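Long-range contacts in formiminoglutamase (Trypanosoma cruzi, PDB 4MYK), which hydrolyses N-formimino-L-glutamate to L-glutamate and formamide at a two-manganese centre of the arginase type: residues Tyr39-Val44 with Gly121-Ala126; Val145-Asp150 with Ala184-Gln189; Arg179-Ala184 with His204-Ser209; Ser234-Ser239 with Met279-Pro284. The protein carries 1 engineered substitution. One frame throughout, in Å; residues are numbered along the deposited sequence.

Contact 1 of 4, residues Tyr39-Val44 with Gly121-Ala126; sequences YDEGCV and GNDQSA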
loop_
_atom_site.group_PDB
_atom_site.type_symbol
_atom_site.label_atom_id
_atom_site.label_comp_id
_atom_site.label_asym_id
_atom_site.label_seq_id
_atom_site.Cartn_x
_atom_site.Cartn_y
_atom_site.Cartn_z
ATOM N N TYR A 39 -20.512 5.188 -18.538
ATOM C CA TYR A 39 -20.455 6.630 -18.758
ATOM C C TYR A 39 -19.515 7.303 -17.769
ATOM O O TYR A 39 -19.452 6.928 -16.606
ATOM C CB TYR A 39 -21.854 7.252 -18.699
ATOM C CG TYR A 39 -22.774 6.677 -19.747
ATOM C CD1 TYR A 39 -22.855 7.241 -21.013
ATOM C CD2 TYR A 39 -23.538 5.544 -19.480
ATOM C CE1 TYR A 39 -23.687 6.693 -21.983
ATOM C CE2 TYR A 39 -24.377 4.989 -20.442
ATOM C CZ TYR A 39 -24.448 5.566 -21.688
ATOM O OH TYR A 39 -25.277 5.016 -22.637
ATOM N N ASP A 40 -18.796 8.306 -18.250
ATOM C CA ASP A 40 -17.727 8.947 -17.499
ATOM C C ASP A 40 -18.198 9.764 -16.314
ATOM O O ASP A 40 -17.543 9.794 -15.279
ATOM C CB ASP A 40 -16.941 9.895 -18.419
ATOM C CG ASP A 40 -15.731 9.239 -19.058
ATOM O OD1 ASP A 40 -14.936 9.974 -19.675
ATOM O OD2 ASP A 40 -15.567 8.004 -18.940
ATOM N N GLU A 41 -19.316 10.457 -16.485
ATOM C CA GLU A 41 -19.666 11.587 -15.621
ATOM C C GLU A 41 -19.683 11.335 -14.107
ATOM O O GLU A 41 -20.368 10.444 -13.602
ATOM C CB GLU A 41 -20.971 12.232 -16.087
ATOM C CG GLU A 41 -20.852 12.943 -17.433
ATOM C CD GLU A 41 -20.857 11.996 -18.641
ATOM O OE1 GLU A 41 -21.106 10.785 -18.456
ATOM O OE2 GLU A 41 -20.621 12.475 -19.778
ATOM N N GLY A 42 -18.916 12.157 -13.399
ATOM C CA GLY A 42 -18.777 12.069 -11.960
ATOM C C GLY A 42 -17.557 12.869 -11.557
ATOM O O GLY A 42 -17.481 14.065 -11.811
ATOM N N CYS A 43 -16.583 12.197 -10.954
ATOM C CA CYS A 43 -15.400 12.874 -10.426
ATOM C C CYS A 43 -14.444 13.401 -11.509
ATOM O O CYS A 43 -13.578 14.239 -11.227
ATOM C CB CYS A 43 -14.655 11.968 -9.438
ATOM S SG CYS A 43 -13.625 12.875 -8.291
ATOM N N VAL A 44 -14.598 12.911 -12.739
ATOM C CA VAL A 44 -13.875 13.493 -13.879
ATOM C C VAL A 44 -14.156 14.997 -13.956
ATOM O O VAL A 44 -13.350 15.773 -14.472
ATOM C CB VAL A 44 -14.242 12.812 -15.228
ATOM C CG1 VAL A 44 -15.704 13.034 -15.570
ATOM C CG2 VAL A 44 -13.354 13.337 -16.344
ATOM N N GLY A 121 -19.220 6.664 -13.837
ATOM C CA GLY A 121 -19.009 7.674 -12.805
ATOM C C GLY A 121 -20.120 7.836 -11.772
ATOM O O GLY A 121 -21.218 7.316 -11.937
ATOM N N ASN A 122 -19.821 8.585 -10.710
ATOM C CA ASN A 122 -20.726 8.826 -9.576
ATOM C C ASN A 122 -22.171 9.112 -9.958
ATOM O O ASN A 122 -23.106 8.804 -9.197
ATOM C CB ASN A 122 -20.243 10.028 -8.743
ATOM C CG ASN A 122 -18.902 9.792 -8.056
ATOM O OD1 ASN A 122 -18.632 8.716 -7.513
ATOM N ND2 ASN A 122 -18.066 10.818 -8.057
ATOM N N ASP A 123 -22.347 9.728 -11.123
ATOM C CA ASP A 123 -23.643 10.301 -11.506
ATOM C C ASP A 123 -24.767 9.264 -11.660
ATOM O O ASP A 123 -25.947 9.597 -11.553
ATOM C CB ASP A 123 -23.494 11.162 -12.758
ATOM C CG ASP A 123 -22.725 12.452 -12.486
ATOM O OD1 ASP A 123 -22.605 13.284 -13.412
ATOM O OD2 ASP A 123 -22.245 12.645 -11.346
ATOM N N GLN A 124 -24.381 8.010 -11.889
ATOM C CA GLN A 124 -25.318 6.899 -11.962
ATOM C C GLN A 124 -26.147 6.765 -10.679
ATOM O O GLN A 124 -27.243 6.202 -10.699
ATOM C CB GLN A 124 -24.552 5.596 -12.217
ATOM C CG GLN A 124 -23.770 5.075 -11.000
ATOM C CD GLN A 124 -23.061 3.767 -11.280
ATOM O OE1 GLN A 124 -23.167 3.211 -12.370
ATOM N NE2 GLN A 124 -22.329 3.271 -10.300
ATOM N N SER A 125 -25.617 7.278 -9.569
ATOM C CA SER A 125 -26.239 7.093 -8.267
ATOM C C SER A 125 -27.558 7.833 -8.148
ATOM O O SER A 125 -28.433 7.423 -7.389
ATOM C CB SER A 125 -25.299 7.547 -7.162
ATOM O OG SER A 125 -24.019 6.970 -7.329
ATOM N N ALA A 126 -27.702 8.927 -8.893
ATOM C CA ALA A 126 -28.948 9.682 -8.872
ATOM C C ALA A 126 -30.115 8.847 -9.424
ATOM O O ALA A 126 -31.110 8.642 -8.729
ATOM C CB ALA A 126 -28.798 11.003 -9.610
#
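Glu41 O takes two contacts from residues 121-126: the N-H of Asp123 (Asp123 N to Glu41 O 3.3 Å) and a CA-H of Gly121 (Gly121 CA to Glu41 O 3.2 Å). The Asp123 bond is fairly straight, 159° at the hydrogen, though its donor is tilted 23° from the carbonyl plane. A shorter bond lies two residues back, where Gly121 N gives its hydrogen to Tyr39 O at 2.8 Å. Together these bonds lay the loop 39-44 against the 3-10 turn 122-124, just before helix 125-135.

The side chain of Asp123 carries the rest of the contact. Its chi1 of -70° sets CG beside the backbone N, anti to the carbonyl carbon. Asp123 OD1 rests 3.3 Å from Glu41 CB, while Asp123 OD2 lies 3.6 Å from Gly42 CA. Asp123 OD1 has a weak further bond from Gly163 N. The Glu41 chain bends at chi2, and Glu41 OE1 remains 5.8 Å from Asp123 OD1, which should limit repulsion between the two acids.

Two outside links hold the pair: Glu281 OE2 accepts from both Asn122 N and Cys43 N, one on each segment, and Cys43 is joined to Cys250 by a disulfide. Asn122 is itself a manganese ligand. The chemistry therefore implies that this ligand's place probably depends on main-chain bonds across the loop and on one shared carboxylate oxygen, with the disulfide tying the loop at Cys43.

Contact 2 of 4, residues Val145-Asp150 with Ala184-Gln189; sequences VDSHLD and ACQGSQ. With MN (manganese (II) ion), chain C.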
loop_
_atom_site.group_PDB
_atom_site.type_symbol
_atom_site.label_atom_id
_atom_site.label_comp_id
_atom_site.label_asym_id
_atom_site.label_seq_id
_atom_site.Cartn_x
_atom_site.Cartn_y
_atom_site.Cartn_z
ATOM N N VAL A 145 -20.515 5.707 0.364
ATOM C CA VAL A 145 -19.112 5.412 0.648
ATOM C C VAL A 145 -18.258 6.138 -0.386
ATOM O O VAL A 145 -18.267 5.787 -1.578
ATOM C CB VAL A 145 -18.804 3.893 0.576
ATOM C CG1 VAL A 145 -17.327 3.619 0.945
ATOM C CG2 VAL A 145 -19.755 3.110 1.480
ATOM N N ASP A 146 -17.524 7.150 0.071
ATOM C CA ASP A 146 -16.918 8.090 -0.843
ATOM C C ASP A 146 -15.966 8.973 -0.068
ATOM O O ASP A 146 -16.321 9.476 0.995
ATOM C CB ASP A 146 -18.022 8.931 -1.474
ATOM C CG ASP A 146 -17.566 9.667 -2.691
ATOM O OD1 ASP A 146 -16.346 9.705 -2.950
ATOM O OD2 ASP A 146 -18.441 10.204 -3.392
ATOM N N SER A 147 -14.751 9.145 -0.591
ATOM C CA SER A 147 -13.771 10.039 0.028
ATOM C C SER A 147 -14.196 11.480 -0.205
ATOM O O SER A 147 -13.694 12.407 0.425
ATOM C CB SER A 147 -12.361 9.794 -0.519
ATOM O OG SER A 147 -12.268 10.060 -1.906
ATOM N N HIS A 148 -15.136 11.643 -1.129
ATOM C CA HIS A 148 -15.652 12.948 -1.507
ATOM C C HIS A 148 -17.051 13.157 -0.934
ATOM O O HIS A 148 -17.831 12.216 -0.755
ATOM C CB HIS A 148 -15.671 13.121 -3.038
ATOM C CG HIS A 148 -14.331 12.942 -3.684
ATOM N ND1 HIS A 148 -14.002 11.824 -4.417
ATOM C CD2 HIS A 148 -13.231 13.732 -3.692
ATOM C CE1 HIS A 148 -12.759 11.933 -4.853
ATOM N NE2 HIS A 148 -12.267 13.081 -4.423
ATOM N N LEU A 149 -17.336 14.412 -0.625
ATOM C CA LEU A 149 -18.650 14.846 -0.212
ATOM C C LEU A 149 -18.952 16.063 -1.078
ATOM O O LEU A 149 -18.672 17.200 -0.698
ATOM C CB LEU A 149 -18.635 15.164 1.286
ATOM C CG LEU A 149 -19.528 16.222 1.928
ATOM C CD1 LEU A 149 -20.915 16.294 1.290
ATOM C CD2 LEU A 149 -19.608 15.951 3.430
ATOM N N ASP A 150 -19.488 15.796 -2.268
ATOM C CA ASP A 150 -19.712 16.817 -3.292
ATOM C C ASP A 150 -21.202 16.972 -3.569
ATOM O O ASP A 150 -21.836 16.096 -4.164
ATOM C CB ASP A 150 -18.964 16.443 -4.573
ATOM C CG ASP A 150 -19.055 17.512 -5.634
ATOM O OD1 ASP A 150 -19.885 18.431 -5.494
ATOM O OD2 ASP A 150 -18.297 17.427 -6.619
ATOM N N ALA A 184 -16.814 7.441 5.214
ATOM C CA ALA A 184 -15.385 7.476 4.895
ATOM C C ALA A 184 -15.015 8.681 4.046
ATOM O O ALA A 184 -14.095 8.622 3.237
ATOM C CB ALA A 184 -14.953 6.196 4.199
ATOM N N CYS A 185 -15.746 9.771 4.227
ATOM C CA CYS A 185 -15.395 11.023 3.584
ATOM C C CYS A 185 -14.148 11.634 4.246
ATOM O O CYS A 185 -13.850 11.360 5.412
ATOM C CB CYS A 185 -16.584 11.991 3.610
ATOM S SG CYS A 185 -17.383 12.127 5.219
ATOM N N GLN A 186 -13.428 12.455 3.485
ATOM C CA GLN A 186 -12.139 12.992 3.911
ATOM C C GLN A 186 -12.167 14.527 4.066
ATOM O O GLN A 186 -12.449 15.235 3.104
ATOM C CB GLN A 186 -11.044 12.536 2.940
ATOM C CG GLN A 186 -10.841 11.036 2.995
ATOM C CD GLN A 186 -9.696 10.550 2.136
ATOM O OE1 GLN A 186 -8.755 11.285 1.858
ATOM N NE2 GLN A 186 -9.770 9.300 1.709
ATOM N N GLY A 187 -11.879 15.025 5.273
ATOM C CA GLY A 187 -11.940 16.452 5.562
ATOM C C GLY A 187 -11.053 17.359 4.713
ATOM O O GLY A 187 -11.289 18.563 4.611
ATOM N N SER A 188 -10.030 16.781 4.096
ATOM C CA SER A 188 -9.128 17.519 3.212
ATOM C C SER A 188 -9.728 17.734 1.829
ATOM O O SER A 188 -9.162 18.447 0.999
ATOM C CB SER A 188 -7.830 16.740 3.060
ATOM O OG SER A 188 -8.130 15.382 2.798
ATOM N N GLN A 189 -10.872 17.099 1.597
ATOM C CA GLN A 189 -11.536 17.083 0.300
ATOM C C GLN A 189 -13.012 17.415 0.412
ATOM O O GLN A 189 -13.773 17.106 -0.504
ATOM C CB GLN A 189 -11.462 15.682 -0.311
ATOM C CG GLN A 189 -10.124 15.278 -0.855
ATOM C CD GLN A 189 -10.274 14.269 -1.965
ATOM O OE1 GLN A 189 -9.736 14.453 -3.060
ATOM N NE2 GLN A 189 -11.037 13.205 -1.702
HETATM MN MN MN C . -15.283 9.989 -4.830
HETATM O O HOH W 1 -15.798 16.864 -1.862
HETATM O O HOH W 2 -16.540 11.529 -6.177
#
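Ala184 meets the metal loop through its carbonyl: Ser147 CA-H points at Ala184 O, with Ser147 CA 3.5 Å from that oxygen. The chain turns a corner here, and Cys185 CA then comes within 3.2 Å of Asp146 O in another CH...O contact. Cys185 CB faces Leu149 CB more loosely. Gln186 makes the main polar bond, Gln186 N to Ser147 O at 3.1 Å, its donor standing 40° out of the carbonyl plane; the extended side chain carries its amide past Ser147 CB to bond Val254 O. Gly187 N bonds Glu73 of the second subunit.

Gln189 returns to the metal loop. Its amide crosses the His148 imidazole obliquely, the planes 41° apart, with Gln189 CD 3.4 Å from His148 NE2. A weak bond also runs from Gln189 NE2 to Ser147 O. Across the ring, His148 ND1 binds manganese at 2.3 Å. Asp146 OD1 binds the same ion at 2.2 Å and, from above the carboxylate plane, accepts His148 N at 2.9 Å, an Asx turn that ties the backbone of one ligand residue to the carboxylate of the other. Ser147 OG bonds Asp238 O.

Asp146, His148 and Asp150, which binds manganese in a structure of this protein though not in this model, form the Asp-x-His-x-Asp metal motif of the arginase family, here following strand 141-145.

Contact 3 of 4, residues Arg179-Ala184 with His204-Ser209; sequences RFVEFA and HLMWLS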
loop_
_atom_site.group_PDB
_atom_site.type_symbol
_atom_site.label_atom_id
_atom_site.label_comp_id
_atom_site.label_asym_id
_atom_site.label_seq_id
_atom_site.Cartn_x
_atom_site.Cartn_y
_atom_site.Cartn_z
ATOM N N ARG A 179 -31.754 9.672 7.174
ATOM C CA ARG A 179 -31.387 8.321 6.741
ATOM C C ARG A 179 -30.314 8.321 5.653
ATOM O O ARG A 179 -30.178 7.373 4.890
ATOM C CB ARG A 179 -32.630 7.532 6.330
ATOM C CG ARG A 179 -33.510 7.216 7.535
ATOM C CD ARG A 179 -34.834 6.613 7.136
ATOM N NE ARG A 179 -34.675 5.341 6.446
ATOM C CZ ARG A 179 -35.693 4.595 6.040
ATOM N NH1 ARG A 179 -36.936 5.002 6.263
ATOM N NH2 ARG A 179 -35.474 3.447 5.417
ATOM N N PHE A 180 -29.539 9.402 5.625
ATOM C CA PHE A 180 -28.432 9.532 4.687
ATOM C C PHE A 180 -27.083 9.625 5.395
ATOM O O PHE A 180 -26.877 10.455 6.273
ATOM C CB PHE A 180 -28.641 10.723 3.750
ATOM C CG PHE A 180 -27.480 10.982 2.843
ATOM C CD1 PHE A 180 -27.113 10.056 1.888
ATOM C CD2 PHE A 180 -26.757 12.153 2.941
ATOM C CE1 PHE A 180 -26.035 10.295 1.053
ATOM C CE2 PHE A 180 -25.682 12.394 2.104
ATOM C CZ PHE A 180 -25.324 11.467 1.161
ATOM N N VAL A 181 -26.164 8.753 5.005
ATOM C CA VAL A 181 -24.831 8.754 5.587
ATOM C C VAL A 181 -23.746 8.923 4.517
ATOM O O VAL A 181 -23.751 8.243 3.490
ATOM C CB VAL A 181 -24.565 7.477 6.409
ATOM C CG1 VAL A 181 -23.143 7.480 6.945
ATOM C CG2 VAL A 181 -25.570 7.362 7.540
ATOM N N GLU A 182 -22.843 9.865 4.766
ATOM C CA GLU A 182 -21.612 10.001 4.003
ATOM C C GLU A 182 -20.576 9.197 4.762
ATOM O O GLU A 182 -20.279 9.498 5.914
ATOM C CB GLU A 182 -21.176 11.463 3.936
ATOM C CG GLU A 182 -22.167 12.392 3.244
ATOM C CD GLU A 182 -22.027 12.403 1.728
ATOM O OE1 GLU A 182 -21.493 11.437 1.153
ATOM O OE2 GLU A 182 -22.460 13.393 1.101
ATOM N N PHE A 183 -20.044 8.165 4.121
ATOM C CA PHE A 183 -19.188 7.211 4.806
ATOM C C PHE A 183 -17.754 7.235 4.296
ATOM O O PHE A 183 -17.513 7.076 3.102
ATOM C CB PHE A 183 -19.758 5.808 4.650
ATOM C CG PHE A 183 -19.183 4.823 5.608
ATOM C CD1 PHE A 183 -18.029 4.115 5.288
ATOM C CD2 PHE A 183 -19.782 4.610 6.838
ATOM C CE1 PHE A 183 -17.487 3.211 6.176
ATOM C CE2 PHE A 183 -19.245 3.702 7.732
ATOM C CZ PHE A 183 -18.100 2.999 7.402
ATOM N N ALA A 184 -16.814 7.441 5.214
ATOM C CA ALA A 184 -15.385 7.476 4.895
ATOM C C ALA A 184 -15.015 8.681 4.046
ATOM O O ALA A 184 -14.095 8.622 3.237
ATOM C CB ALA A 184 -14.953 6.196 4.199
ATOM N N HIS A 204 -25.668 12.402 7.982
ATOM C CA HIS A 204 -24.590 12.063 8.900
ATOM C C HIS A 204 -23.249 11.962 8.194
ATOM O O HIS A 204 -23.119 11.312 7.156
ATOM C CB HIS A 204 -24.910 10.754 9.628
ATOM C CG HIS A 204 -26.316 10.682 10.129
ATOM N ND1 HIS A 204 -26.646 10.857 11.453
ATOM C CD2 HIS A 204 -27.486 10.496 9.473
ATOM C CE1 HIS A 204 -27.956 10.764 11.595
ATOM N NE2 HIS A 204 -28.489 10.551 10.407
ATOM N N LEU A 205 -22.249 12.617 8.775
ATOM C CA LEU A 205 -20.885 12.520 8.279
ATOM C C LEU A 205 -20.093 11.541 9.119
ATOM O O LEU A 205 -19.943 11.730 10.322
ATOM C CB LEU A 205 -20.200 13.884 8.298
ATOM C CG LEU A 205 -20.960 15.036 7.640
ATOM C CD1 LEU A 205 -20.043 16.251 7.509
ATOM C CD2 LEU A 205 -21.496 14.633 6.288
ATOM N N MET A 206 -19.597 10.492 8.469
ATOM C CA MET A 206 -18.733 9.509 9.107
ATOM C C MET A 206 -17.325 9.531 8.510
ATOM O O MET A 206 -16.994 8.718 7.642
ATOM C CB MET A 206 -19.350 8.122 8.989
ATOM C CG MET A 206 -20.527 7.940 9.928
ATOM S SD MET A 206 -21.116 6.252 10.066
ATOM C CE MET A 206 -22.280 6.473 11.395
ATOM N N TRP A 207 -16.511 10.478 8.984
ATOM C CA TRP A 207 -15.183 10.745 8.427
ATOM C C TRP A 207 -14.318 9.506 8.449
ATOM O O TRP A 207 -14.467 8.662 9.327
ATOM C CB TRP A 207 -14.473 11.853 9.208
ATOM C CG TRP A 207 -15.199 13.156 9.227
ATOM C CD1 TRP A 207 -15.864 13.701 10.278
ATOM C CD2 TRP A 207 -15.347 14.081 8.134
ATOM N NE1 TRP A 207 -16.410 14.909 9.918
ATOM C CE2 TRP A 207 -16.105 15.163 8.606
ATOM C CE3 TRP A 207 -14.909 14.095 6.802
ATOM C CZ2 TRP A 207 -16.437 16.252 7.796
ATOM C CZ3 TRP A 207 -15.239 15.181 6.000
ATOM C CH2 TRP A 207 -15.992 16.240 6.500
ATOM N N LEU A 208 -13.421 9.399 7.473
ATOM C CA LEU A 208 -12.490 8.275 7.396
ATOM C C LEU A 208 -11.866 7.948 8.767
ATOM O O LEU A 208 -11.908 6.805 9.221
ATOM C CB LEU A 208 -11.401 8.567 6.353
ATOM C CG LEU A 208 -10.326 7.504 6.118
ATOM C CD1 LEU A 208 -10.944 6.183 5.691
ATOM C CD2 LEU A 208 -9.310 7.978 5.105
ATOM N N SER A 209 -11.318 8.970 9.423
ATOM C CA SER A 209 -10.641 8.810 10.702
ATOM C C SER A 209 -11.500 8.085 11.745
ATOM O O SER A 209 -10.996 7.302 12.544
ATOM C CB SER A 209 -10.151 10.167 11.233
ATOM O OG SER A 209 -11.216 11.082 11.394
#
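Val181 and Met206 meet on one face of two parallel strands, Val181 CG1 lying 3.9 Å from Met206 SD. The same sulfur lies obliquely beside the Phe183 ring, 69° off the ring normal, in a Met-aromatic contact with Phe183 CD2 at 3.9 Å. The Met206 chain runs extended beyond CG, which carries SD to where it touches both the valine and the phenylalanine. Next along that face, the His204 imidazole turns its edge to a main-chain oxygen: His204 CD2 is 3.3 Å from Phe180 O, in the plane of the ring. On the other face Glu182 and Leu205 lie side by side, pointing the same way, with Glu182 CG 3.8 Å from Leu205 CD2.

Under these side chains runs an unbroken ladder. His204 N bonds Phe180 O at 2.9 Å, Glu182 N bonds His204 O at 2.8 Å, Met206 N bonds Glu182 O, and Ala184 N closes it on Met206 O at 2.7 Å. The axes of strands 180-183 and 204-207 are 18° from parallel.

Further out, helix 216-227 covers the methionine face, with Leu226 on Val181, His204 and Met206. Helix 192-200, the connection of this beta-alpha-beta unit, packs on Leu205. At the subunit boundary Ser209 OG bonds Glu73 of the second subunit.

Two polar side-chain ends find partners just outside the pair of segments. Glu182 OE1 bonds the neutral amide of Asn144. His204 NE2 bonds Lys178 O, so that nitrogen should carry the proton.

Contact 4 of 4, residues Ser234-Ser239 with Met279-Pro284; sequences SFDVDS and MSELNP. With MN (manganese (II) ion), chain C.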
loop_
_atom_site.group_PDB
_atom_site.type_symbol
_atom_site.label_atom_id
_atom_site.label_comp_id
_atom_site.label_asym_id
_atom_site.label_seq_id
_atom_site.Cartn_x
_atom_site.Cartn_y
_atom_site.Cartn_z
ATOM N N SER A 234 -24.148 2.438 -1.815
ATOM C CA SER A 234 -23.455 3.115 -2.914
ATOM C C SER A 234 -21.963 3.215 -2.614
ATOM O O SER A 234 -21.550 3.924 -1.688
ATOM C CB SER A 234 -24.039 4.516 -3.135
ATOM O OG SER A 234 -23.543 5.115 -4.322
ATOM N N PHE A 235 -21.156 2.507 -3.392
ATOM C CA PHE A 235 -19.733 2.392 -3.088
ATOM C C PHE A 235 -18.830 3.041 -4.123
ATOM O O PHE A 235 -18.458 2.395 -5.100
ATOM C CB PHE A 235 -19.332 0.926 -2.951
ATOM C CG PHE A 235 -18.185 0.701 -2.004
ATOM C CD1 PHE A 235 -17.051 1.488 -2.071
ATOM C CD2 PHE A 235 -18.251 -0.290 -1.029
ATOM C CE1 PHE A 235 -16.001 1.283 -1.203
ATOM C CE2 PHE A 235 -17.191 -0.500 -0.155
ATOM C CZ PHE A 235 -16.074 0.287 -0.242
ATOM N N ASP A 236 -18.461 4.301 -3.904
ATOM C CA ASP A 236 -17.467 4.955 -4.755
ATOM C C ASP A 236 -16.114 4.350 -4.427
ATOM O O ASP A 236 -15.670 4.428 -3.291
ATOM C CB ASP A 236 -17.445 6.462 -4.509
ATOM C CG ASP A 236 -16.454 7.199 -5.412
ATOM O OD1 ASP A 236 -15.475 6.597 -5.898
ATOM O OD2 ASP A 236 -16.666 8.400 -5.642
ATOM N N VAL A 237 -15.465 3.732 -5.410
ATOM C CA VAL A 237 -14.223 3.019 -5.127
ATOM C C VAL A 237 -12.994 3.934 -4.924
ATOM O O VAL A 237 -11.927 3.467 -4.499
ATOM C CB VAL A 237 -13.949 1.879 -6.147
ATOM C CG1 VAL A 237 -15.032 0.825 -6.055
ATOM C CG2 VAL A 237 -13.847 2.421 -7.560
ATOM N N ASP A 238 -13.151 5.232 -5.202
ATOM C CA ASP A 238 -12.083 6.189 -4.914
ATOM C C ASP A 238 -12.059 6.555 -3.424
ATOM O O ASP A 238 -11.337 7.464 -3.000
ATOM C CB ASP A 238 -12.143 7.418 -5.833
ATOM C CG ASP A 238 -13.235 8.407 -5.451
ATOM O OD1 ASP A 238 -13.731 8.369 -4.299
ATOM O OD2 ASP A 238 -13.588 9.247 -6.314
ATOM N N SER A 239 -12.855 5.826 -2.640
ATOM C CA SER A 239 -12.815 5.900 -1.182
ATOM C C SER A 239 -11.741 4.966 -0.606
ATOM O O SER A 239 -11.474 4.968 0.597
ATOM C CB SER A 239 -14.174 5.528 -0.611
ATOM O OG SER A 239 -14.467 4.185 -0.910
ATOM N N MET A 279 -21.496 0.711 -7.701
ATOM C CA MET A 279 -20.054 0.794 -7.520
ATOM C C MET A 279 -19.566 1.760 -8.563
ATOM O O MET A 279 -19.744 1.517 -9.752
ATOM C CB MET A 279 -19.413 -0.576 -7.735
ATOM C CG MET A 279 -17.930 -0.645 -7.432
ATOM S SD MET A 279 -17.260 -2.321 -7.646
ATOM C CE MET A 279 -18.224 -3.217 -6.417
ATOM N N SER A 280 -18.962 2.857 -8.117
ATOM C CA SER A 280 -18.650 3.979 -9.000
ATOM C C SER A 280 -17.170 4.268 -9.107
ATOM O O SER A 280 -16.416 3.969 -8.193
ATOM C CB SER A 280 -19.346 5.252 -8.502
ATOM O OG SER A 280 -20.719 5.242 -8.820
ATOM N N GLU A 281 -16.783 4.861 -10.241
ATOM C CA GLU A 281 -15.475 5.502 -10.432
ATOM C C GLU A 281 -14.314 4.581 -10.859
ATOM O O GLU A 281 -13.170 5.021 -10.947
ATOM C CB GLU A 281 -15.107 6.377 -9.219
ATOM C CG GLU A 281 -16.064 7.570 -8.999
ATOM C CD GLU A 281 -15.989 8.576 -10.132
ATOM O OE1 GLU A 281 -14.914 8.660 -10.762
ATOM O OE2 GLU A 281 -16.991 9.277 -10.392
ATOM N N LEU A 282 -14.620 3.320 -11.154
ATOM C CA LEU A 282 -13.609 2.403 -11.684
ATOM C C LEU A 282 -13.139 2.897 -13.049
ATOM O O LEU A 282 -13.946 3.091 -13.958
ATOM C CB LEU A 282 -14.139 0.963 -11.793
ATOM C CG LEU A 282 -13.091 -0.078 -12.202
ATOM C CD1 LEU A 282 -12.038 -0.175 -11.128
ATOM C CD2 LEU A 282 -13.711 -1.444 -12.451
ATOM N N ASN A 283 -11.827 3.081 -13.182
ATOM C CA ASN A 283 -11.247 3.757 -14.335
ATOM C C ASN A 283 -9.965 3.060 -14.852
ATOM O O ASN A 283 -8.853 3.332 -14.372
ATOM C CB ASN A 283 -10.975 5.210 -13.960
ATOM C CG ASN A 283 -10.574 6.041 -15.135
ATOM O OD1 ASN A 283 -10.002 5.532 -16.104
ATOM N ND2 ASN A 283 -10.855 7.335 -15.060
ATOM N N PRO A 284 -10.129 2.143 -15.826
ATOM C CA PRO A 284 -9.043 1.276 -16.311
ATOM C C PRO A 284 -7.996 2.022 -17.122
ATOM O O PRO A 284 -6.914 1.478 -17.352
ATOM C CB PRO A 284 -9.770 0.255 -17.191
ATOM C CG PRO A 284 -11.199 0.293 -16.714
ATOM C CD PRO A 284 -11.442 1.721 -16.345
HETATM MN MN MN C . -15.283 9.989 -4.830
HETATM O O HOH W 3 -12.923 8.878 -8.750
HETATM O O HOH W 2 -16.540 11.529 -6.177
#
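Glu281 crosses over Asp236, and its path can be followed atom by atom. Glu281 CB lies 3.3 Å from Asp236 OD1, and Glu281 CG stays as close, also 3.3 Å from that oxygen. At chi2 (-66°) the chain bends, and the carboxylate runs beside that of Asp238, the two planes 29° apart. At the tip, Glu281 OE1 receives a hydrogen from a water at 2.8 Å that also donates to Asp238 OD2 at 2.6 Å, and OE1 bonds Ser249 OG too. Glu281 OE2 serves contact 1. The water thus joins two acids whose charged atoms do not touch.

Beneath, the strands are in parallel register: Ser280 N bonds Phe235 O, and Val237 N bonds Ser280 O at 3.0 Å, almost straight at 174°. On the far side Val237 CG1 packs on Met279 CG at 3.5 Å, under helix 290-306.

Asp236 splits its oxygens. Asp236 OD1 accepts Asp238 N at 2.8 Å on its anti side, an Asx turn, while Asp236 OD2 binds manganese at 2.3 Å. Asp238 grips that ion with both oxygens, and Asp146 and His148 complete the protein ligands.

Asp236 also belongs to the other manganese site, so it bridges the pair. An Asp-x-Asp at the C-terminal end of a central parallel strand is one of the metal-binding motifs of the arginase family, on the arginase/deacetylase fold.

In the fold
All four contacts lie in or beside one parallel eight-stranded sheet, mostly at the C-terminal ends of its strands. Contact 4 joins strands 231-236 and 274-280 near the middle, with strand 141-145, which leads into contact 2, on the other side of 231-236. Contact 3 pairs strand 180-185 with the outermost strand 204-207; it shares Ala184 with contact 2, and their segments alternate along the chain. Contact 1, formed by the segments after strands 32-37 and 114-119, comes first in sequence; its centre is about 9 Å from that of contact 4 and about 20 Å from that of contact 3. Contacts 1, 2 and 4 thus bring distant loops onto the manganese pair, whereas contacts 2 and 3 touch the second subunit.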